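PDB 5T99: glycoside Hydrolase from Bacteroides uniformis, which probably hydrolyses beta-galactosidic linkages in agarose-derived oligosaccharides as a family 2 glycoside hydrolase, and binds the inhibitor galacto-isofagomine in its active-site pocket. Local coordinates for residues V103-D108 against N147-Q152; M462-D467 against R483-L488. All coordinates share one frame; numbering follows the deposited sequence.

Overall arrangement
From the N terminus, the first of the four segments reached lies on strand 102-107, and contact 1 closes when the chain returns in strand 146-153, after 38 intervening residues that include 16 in strands and none in helices. It joins the two facing sheets of the sugar-binding domain. The chain then runs on into the barrel domain, where contact 2 ties the loop after helix 456-459 to the end of helix 478-484, across a short excursion of 15 residues through strand 468-472. The contacts follow one another in series, neither nesting nor crossing. The centres of contact 1 and contact 2 lie about 45 Å apart, and the two do not touch.

Contact 1: residues V103-D108 against N147-Q152; sequences VRIGFD and NVLAVQ
Ile105, Phe107, Leu149 and Val151 meet in the core of a beta sandwich, the jelly-roll-like sugar-binding domain of family 2 glycoside hydrolases, and between these two strands the sheets meet through apolar side chains. Strand 103-107 belongs to one antiparallel sheet and strand 147-152 to the other. The short strand axes come no closer than 11.4 Å and run in roughly the same direction, 28° apart, a separation that leaves room for one layer of side chains from each sheet.

The aliphatic part centres on Leu149. Its CG stands anti to the backbone N (chi1 -177°), and the CD2 branch reaches across to Ile105, where it lies 4.1 Å from Ile105 CG2. The two branched chains lie alongside one another, pointing opposite ways.

The aromatic part is carried by Phe107, whose ring is met obliquely by Leu149 and Val151. Ring atom CZ lies 4.1 Å from Leu149 CD2, and thus one methyl group serves both Ile105 and Phe107. Neighbouring strands of each sheet widen the apolar layer: Phe107 stacks on Phe133 and touches Val172, while Leu149 packs on Phe92 and Val116.

Arg104, on the face of its strand turned from the other sheet, forms salt bridges with Asp177 and Glu134. Within the core, Val151 turns CG2 beside its own backbone N, and this methyl carbon rests 3.9 Å from Phe107 CE1.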
ATOM      1  N   VAL A 103      -8.672  26.383  15.581  1.00 25.94           N
ATOM      2  CA  VAL A 103      -9.439  25.312  14.953  1.00 25.81           C
ATOM      3  C   VAL A 103      -8.910  25.121  13.543  1.00 24.77           C
ATOM      4  O   VAL A 103      -8.821  26.082  12.792  1.00 25.25           O
ATOM      5  CB  VAL A 103     -10.941  25.643  14.921  1.00 26.51           C
ATOM      6  CG1 VAL A 103     -11.737  24.484  14.310  1.00 26.95           C
ATOM      7  CG2 VAL A 103     -11.434  25.955  16.334  1.00 26.91           C
ATOM      8  N   ARG A 104      -8.528  23.887  13.214  1.00 24.27           N
ATOM      9  CA  ARG A 104      -7.988  23.528  11.896  1.00 23.48           C
ATOM     10  C   ARG A 104      -8.655  22.250  11.396  1.00 22.72           C
ATOM     11  O   ARG A 104      -9.084  21.418  12.204  1.00 21.76           O
ATOM     12  CB  ARG A 104      -6.481  23.306  11.979  1.00 23.64           C
ATOM     13  CG  ARG A 104      -5.669  24.519  12.436  1.00 24.27           C
ATOM     14  CD  ARG A 104      -4.247  24.114  12.818  1.00 24.92           C
ATOM     15  NE  ARG A 104      -4.196  23.374  14.092  1.00 25.08           N
ATOM     16  CZ  ARG A 104      -3.317  22.415  14.423  1.00 24.81           C
ATOM     17  NH1 ARG A 104      -2.365  22.009  13.578  1.00 24.59           N
ATOM     18  NH2 ARG A 104      -3.401  21.837  15.629  1.00 24.48           N
ATOM     19  N   ILE A 105      -8.757  22.110  10.075  1.00 21.78           N
ATOM     20  CA  ILE A 105      -9.239  20.886   9.462  1.00 21.87           C
ATOM     21  C   ILE A 105      -8.110  20.314   8.614  1.00 22.00           C
ATOM     22  O   ILE A 105      -7.607  20.981   7.704  1.00 21.63           O
ATOM     23  CB  ILE A 105     -10.485  21.084   8.574  1.00 21.94           C
ATOM     24  CG1 ILE A 105     -11.555  21.917   9.283  1.00 22.05           C
ATOM     25  CG2 ILE A 105     -11.063  19.734   8.150  1.00 21.92           C
ATOM     26  CD1 ILE A 105     -12.130  21.297  10.528  1.00 22.17           C
ATOM     27  N   GLY A 106      -7.722  19.085   8.931  1.00 20.63           N
ATOM     28  CA  GLY A 106      -6.653  18.409   8.236  1.00 20.65           C
ATOM     29  C   GLY A 106      -7.261  17.435   7.249  1.00 20.54           C
ATOM     30  O   GLY A 106      -8.117  16.624   7.621  1.00 19.95           O
ATOM     31  N   PHE A 107      -6.823  17.531   5.994  1.00 19.87           N
ATOM     32  CA  PHE A 107      -7.167  16.576   4.953  1.00 19.31           C
ATOM     33  C   PHE A 107      -5.919  15.747   4.632  1.00 18.91           C
ATOM     34  O   PHE A 107      -4.929  16.290   4.136  1.00 18.52           O
ATOM     35  CB  PHE A 107      -7.643  17.322   3.687  1.00 19.46           C
ATOM     36  CG  PHE A 107      -8.883  18.159   3.889  1.00 18.99           C
ATOM     37  CD1 PHE A 107     -10.137  17.660   3.564  1.00 19.32           C
ATOM     38  CD2 PHE A 107      -8.798  19.447   4.378  1.00 19.26           C
ATOM     39  CE1 PHE A 107     -11.285  18.430   3.741  1.00 19.13           C
ATOM     40  CE2 PHE A 107      -9.935  20.220   4.556  1.00 19.22           C
ATOM     41  CZ  PHE A 107     -11.183  19.712   4.230  1.00 18.98           C
ATOM     42  N   ASP A 108      -5.960  14.446   4.917  1.00 18.37           N
ATOM     43  CA  ASP A 108      -4.876  13.534   4.512  1.00 18.27           C
ATOM     44  C   ASP A 108      -4.738  13.354   2.991  1.00 18.90           C
ATOM     45  O   ASP A 108      -3.669  12.964   2.490  1.00 18.64           O
ATOM     46  CB  ASP A 108      -5.069  12.150   5.141  1.00 17.98           C
ATOM     47  CG  ASP A 108      -4.922  12.155   6.650  1.00 17.71           C
ATOM     48  OD1 ASP A 108      -4.326  13.110   7.214  1.00 16.70           O
ATOM     49  OD2 ASP A 108      -5.420  11.186   7.269  1.00 17.02           O
ATOM     50  N   ASN A 147     -22.123  26.648  10.317  1.00 30.43           N
ATOM     51  CA  ASN A 147     -20.916  26.835   9.510  1.00 28.59           C
ATOM     52  C   ASN A 147     -20.961  25.864   8.347  1.00 27.85           C
ATOM     53  O   ASN A 147     -21.539  24.796   8.465  1.00 27.88           O
ATOM     54  CB  ASN A 147     -19.644  26.559  10.320  1.00 27.99           C
ATOM     55  CG  ASN A 147     -19.468  27.506  11.481  1.00 27.11           C
ATOM     56  OD1 ASN A 147     -18.704  28.471  11.400  1.00 27.42           O
ATOM     57  ND2 ASN A 147     -20.170  27.242  12.572  1.00 26.61           N
ATOM     58  N   VAL A 148     -20.326  26.231   7.238  1.00 27.83           N
ATOM     59  CA  VAL A 148     -20.336  25.424   6.020  1.00 27.33           C
ATOM     60  C   VAL A 148     -18.918  25.305   5.459  1.00 26.82           C
ATOM     61  O   VAL A 148     -18.340  26.277   4.945  1.00 26.49           O
ATOM     62  CB  VAL A 148     -21.292  26.032   4.958  1.00 28.10           C
ATOM     63  CG1 VAL A 148     -21.225  25.270   3.642  1.00 28.35           C
ATOM     64  CG2 VAL A 148     -22.733  26.049   5.475  1.00 28.62           C
ATOM     65  N   LEU A 149     -18.379  24.097   5.554  1.00 25.55           N
ATOM     66  CA  LEU A 149     -17.129  23.749   4.917  1.00 25.57           C
ATOM     67  C   LEU A 149     -17.443  23.135   3.555  1.00 25.45           C
ATOM     68  O   LEU A 149     -18.170  22.134   3.482  1.00 23.82           O
ATOM     69  CB  LEU A 149     -16.351  22.751   5.788  1.00 26.05           C
ATOM     70  CG  LEU A 149     -14.961  22.327   5.310  1.00 25.03           C
ATOM     71  CD1 LEU A 149     -14.070  23.539   5.111  1.00 24.61           C
ATOM     72  CD2 LEU A 149     -14.358  21.341   6.302  1.00 25.36           C
ATOM     73  N   ALA A 150     -16.891  23.741   2.495  1.00 24.83           N
ATOM     74  CA  ALA A 150     -17.110  23.307   1.113  1.00 24.73           C
ATOM     75  C   ALA A 150     -15.788  22.960   0.454  1.00 23.36           C
ATOM     76  O   ALA A 150     -14.841  23.725   0.548  1.00 22.82           O
ATOM     77  CB  ALA A 150     -17.798  24.403   0.315  1.00 25.15           C
ATOM     78  N   VAL A 151     -15.746  21.818  -0.223  1.00 22.42           N
ATOM     79  CA  VAL A 151     -14.566  21.368  -0.950  1.00 22.43           C
ATOM     80  C   VAL A 151     -14.990  21.102  -2.380  1.00 22.93           C
ATOM     81  O   VAL A 151     -15.964  20.378  -2.616  1.00 23.61           O
ATOM     82  CB  VAL A 151     -13.955  20.082  -0.338  1.00 21.90           C
ATOM     83  CG1 VAL A 151     -12.773  19.589  -1.161  1.00 21.64           C
ATOM     84  CG2 VAL A 151     -13.518  20.328   1.102  1.00 22.27           C
ATOM     85  N   GLN A 152     -14.275  21.705  -3.328  1.00 23.29           N
ATOM     86  CA  GLN A 152     -14.430  21.388  -4.748  1.00 24.35           C
ATOM     87  C   GLN A 152     -13.158  20.712  -5.253  1.00 24.72           C
ATOM     88  O   GLN A 152     -12.050  21.243  -5.089  1.00 25.47           O
ATOM     89  CB  GLN A 152     -14.700  22.649  -5.575  1.00 24.13           C
ATOM     90  CG  GLN A 152     -14.965  22.387  -7.059  1.00 24.08           C
ATOM     91  CD  GLN A 152     -14.624  23.570  -7.970  1.00 23.97           C
ATOM     92  OE1 GLN A 152     -13.642  24.284  -7.762  1.00 23.30           O
ATOM     93  NE2 GLN A 152     -15.424  23.753  -9.005  1.00 23.97           N
TER

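Contact 2: residues M462-D467 against R483-L488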
ATOM      1  N   MET A 462      23.336  11.872 -12.859  1.00 15.07           N
ATOM      2  CA  MET A 462      22.060  11.912 -12.114  1.00 15.22           C
ATOM      3  C   MET A 462      22.037  10.911 -10.962  1.00 15.27           C
ATOM      4  O   MET A 462      21.738  11.273  -9.830  1.00 15.27           O
ATOM      5  CB  MET A 462      20.852  11.661 -13.022  1.00 15.39           C
ATOM      6  CG  MET A 462      19.517  11.699 -12.280  1.00 15.77           C
ATOM      7  SD  MET A 462      18.042  11.544 -13.316  1.00 16.87           S
ATOM      8  CE  MET A 462      17.844  13.224 -13.896  1.00 16.72           C
ATOM      9  N   ALA A 463      22.331   9.648 -11.269  1.00 15.75           N
ATOM     10  CA  ALA A 463      22.409   8.562 -10.272  1.00 15.52           C
ATOM     11  C   ALA A 463      23.299   8.892  -9.055  1.00 15.33           C
ATOM     12  O   ALA A 463      23.048   8.426  -7.943  1.00 15.56           O
ATOM     13  CB  ALA A 463      22.891   7.286 -10.942  1.00 15.42           C
ATOM     14  N   GLN A 464      24.305   9.734  -9.273  1.00 14.89           N
ATOM     15  CA  GLN A 464      25.229  10.140  -8.230  1.00 14.63           C
ATOM     16  C   GLN A 464      24.659  11.197  -7.266  1.00 14.12           C
ATOM     17  O   GLN A 464      25.267  11.468  -6.239  1.00 14.24           O
ATOM     18  CB  GLN A 464      26.524  10.669  -8.866  1.00 14.74           C
ATOM     19  CG  GLN A 464      27.353   9.630  -9.632  1.00 14.74           C
ATOM     20  CD  GLN A 464      26.827   9.285 -11.028  1.00 14.84           C
ATOM     21  OE1 GLN A 464      25.913   9.925 -11.554  1.00 14.86           O
ATOM     22  NE2 GLN A 464      27.400   8.244 -11.624  1.00 15.02           N
ATOM     23  N   GLN A 465      23.515  11.792  -7.590  1.00 13.74           N
ATOM     24  CA  GLN A 465      22.924  12.856  -6.777  1.00 13.53           C
ATOM     25  C   GLN A 465      22.046  12.348  -5.647  1.00 13.75           C
ATOM     26  O   GLN A 465      21.674  13.114  -4.783  1.00 14.36           O
ATOM     27  CB  GLN A 465      22.079  13.780  -7.652  1.00 13.32           C
ATOM     28  CG  GLN A 465      22.819  14.410  -8.810  1.00 13.18           C
ATOM     29  CD  GLN A 465      24.038  15.207  -8.382  1.00 13.06           C
ATOM     30  OE1 GLN A 465      24.037  15.891  -7.359  1.00 12.72           O
ATOM     31  NE2 GLN A 465      25.090  15.109  -9.169  1.00 12.98           N
ATOM     32  N   VAL A 466      21.675  11.075  -5.681  1.00 13.85           N
ATOM     33  CA  VAL A 466      20.947  10.439  -4.585  1.00 13.77           C
ATOM     34  C   VAL A 466      21.915   9.507  -3.893  1.00 14.03           C
ATOM     35  O   VAL A 466      22.988   9.190  -4.437  1.00 14.28           O
ATOM     36  CB  VAL A 466      19.672   9.675  -5.041  1.00 13.63           C
ATOM     37  CG1 VAL A 466      18.598  10.661  -5.452  1.00 13.56           C
ATOM     38  CG2 VAL A 466      19.946   8.698  -6.180  1.00 13.63           C
ATOM     39  N   ASP A 467      21.544   9.090  -2.689  1.00 13.89           N
ATOM     40  CA  ASP A 467      22.388   8.217  -1.881  1.00 13.86           C
ATOM     41  C   ASP A 467      22.467   6.779  -2.435  1.00 13.67           C
ATOM     42  O   ASP A 467      23.525   6.142  -2.374  1.00 13.35           O
ATOM     43  CB  ASP A 467      21.889   8.194  -0.421  1.00 13.85           C
ATOM     44  CG  ASP A 467      22.028   9.538   0.278  1.00 13.82           C
ATOM     45  OD1 ASP A 467      23.129  10.128   0.250  1.00 13.41           O
ATOM     46  OD2 ASP A 467      21.034   9.998   0.879  1.00 13.96           O
ATOM     47  N   ARG A 483      30.961  -2.289 -12.740  1.00 23.68           N
ATOM     48  CA  ARG A 483      32.282  -2.026 -13.324  1.00 24.28           C
ATOM     49  C   ARG A 483      32.499  -0.526 -13.554  1.00 22.78           C
ATOM     50  O   ARG A 483      33.540   0.024 -13.187  1.00 21.97           O
ATOM     51  CB  ARG A 483      32.458  -2.744 -14.673  1.00 27.02           C
ATOM     52  CG  ARG A 483      33.068  -4.131 -14.606  1.00 29.63           C
ATOM     53  CD  ARG A 483      33.488  -4.611 -16.001  1.00 31.64           C
ATOM     54  NE  ARG A 483      32.368  -4.717 -16.960  1.00 33.54           N
ATOM     55  CZ  ARG A 483      31.437  -5.689 -16.981  1.00 33.24           C
ATOM     56  NH1 ARG A 483      31.439  -6.672 -16.080  1.00 33.34           N
ATOM     57  NH2 ARG A 483      30.471  -5.665 -17.906  1.00 33.09           N
ATOM     58  N   LEU A 484      31.519   0.106 -14.197  1.00 21.16           N
ATOM     59  CA  LEU A 484      31.624   1.503 -14.608  1.00 20.02           C
ATOM     60  C   LEU A 484      31.491   2.483 -13.444  1.00 19.50           C
ATOM     61  O   LEU A 484      32.120   3.543 -13.448  1.00 18.72           O
ATOM     62  CB  LEU A 484      30.583   1.825 -15.692  1.00 19.69           C
ATOM     63  CG  LEU A 484      30.676   1.033 -17.011  1.00 19.81           C
ATOM     64  CD1 LEU A 484      29.501   1.322 -17.939  1.00 19.57           C
ATOM     65  CD2 LEU A 484      31.997   1.311 -17.714  1.00 19.52           C
ATOM     66  N   TYR A 485      30.660   2.139 -12.459  1.00 19.23           N
ATOM     67  CA  TYR A 485      30.334   3.044 -11.354  1.00 18.24           C
ATOM     68  C   TYR A 485      30.397   2.241 -10.062  1.00 18.03           C
ATOM     69  O   TYR A 485      29.377   1.992  -9.438  1.00 17.75           O
ATOM     70  CB  TYR A 485      28.959   3.695 -11.581  1.00 17.99           C
ATOM     71  CG  TYR A 485      28.917   4.516 -12.846  1.00 17.49           C
ATOM     72  CD1 TYR A 485      29.452   5.795 -12.873  1.00 17.46           C
ATOM     73  CD2 TYR A 485      28.400   3.988 -14.041  1.00 17.22           C
ATOM     74  CE1 TYR A 485      29.449   6.547 -14.044  1.00 17.45           C
ATOM     75  CE2 TYR A 485      28.401   4.730 -15.218  1.00 16.83           C
ATOM     76  CZ  TYR A 485      28.925   6.009 -15.207  1.00 16.98           C
ATOM     77  OH  TYR A 485      28.944   6.772 -16.335  1.00 16.60           O
ATOM     78  N   PRO A 486      31.617   1.836  -9.659  1.00 18.48           N
ATOM     79  CA  PRO A 486      31.766   0.877  -8.562  1.00 18.91           C
ATOM     80  C   PRO A 486      31.400   1.397  -7.190  1.00 19.64           C
ATOM     81  O   PRO A 486      31.194   0.588  -6.287  1.00 20.45           O
ATOM     82  CB  PRO A 486      33.258   0.509  -8.617  1.00 18.29           C
ATOM     83  CG  PRO A 486      33.912   1.692  -9.219  1.00 17.98           C
ATOM     84  CD  PRO A 486      32.928   2.209 -10.230  1.00 18.10           C
ATOM     85  N   ASP A 487      31.308   2.717  -7.037  1.00 20.66           N
ATOM     86  CA  ASP A 487      30.980   3.350  -5.747  1.00 20.88           C
ATOM     87  C   ASP A 487      29.488   3.633  -5.497  1.00 20.70           C
ATOM     88  O   ASP A 487      29.127   4.117  -4.417  1.00 20.86           O
ATOM     89  CB  ASP A 487      31.787   4.637  -5.617  1.00 21.01           C
ATOM     90  CG  ASP A 487      33.263   4.384  -5.788  1.00 21.55           C
ATOM     91  OD1 ASP A 487      33.846   3.712  -4.914  1.00 22.03           O
ATOM     92  OD2 ASP A 487      33.828   4.811  -6.815  1.00 22.63           O
ATOM     93  N   LEU A 488      28.622   3.335  -6.465  1.00 19.93           N
ATOM     94  CA  LEU A 488      27.182   3.523  -6.261  1.00 19.97           C
ATOM     95  C   LEU A 488      26.566   2.335  -5.494  1.00 18.86           C
ATOM     96  O   LEU A 488      26.758   1.190  -5.889  1.00 17.76           O
ATOM     97  CB  LEU A 488      26.458   3.661  -7.595  1.00 20.70           C
ATOM     98  CG  LEU A 488      26.847   4.848  -8.457  1.00 21.27           C
ATOM     99  CD1 LEU A 488      26.116   4.736  -9.784  1.00 21.67           C
ATOM    100  CD2 LEU A 488      26.528   6.156  -7.745  1.00 21.60           C
TER
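The side-chain amide nitrogen of Gln464 is fixed by a hydrogen bond and rests against an aromatic ring: NE2 donates to the carbonyl O of Phe458, in the preceding helix 456-459, and lies 3.4 Å from Tyr485 CD1. It is a compact example of a polar group fixed by a backbone acceptor and then used as a packing surface. The glutamine chain is bent at chi2 (78°), which brings the amide round to the tyrosine. The approach is oblique to the ring, with amide and ring planes 62° apart, and NE2 is also 3.6 Å from Tyr485 CE1. The tyrosine hydroxyl is hydrogen-bonded to Asp459 OD1, so both residues of this pair are anchored to the same short helix.

These segments sit in the barrel domain, the TIM-barrel module of family 2 glycoside hydrolases, where strands 468-472 and 490-495 are parallel neighbours. Segment 462-467 leads into the first of them and residues 483-488 into the second, with helix 478-484 between the strands in a beta-alpha-beta unit. Tyr485 is the first residue to leave helical geometry, and a type I beta turn from Tyr485 to Leu488 then redirects the chain. The turn's backbone bond, from Leu488 N to Tyr485 O, is weak at 3.3 Å.

Leu488 supplies the apolar half of the contact. Its CD2 branch lies 4.0 Å from Gln464 CG, against the aliphatic part of the glutamine, while CD1 lies 4.3 Å from Ala463 CB. Phe458 touches Ala463, Tyr485 and Leu488 alike, and within 462-467 Gln465 N closes a 2.9 Å backbone bond to Met462 O.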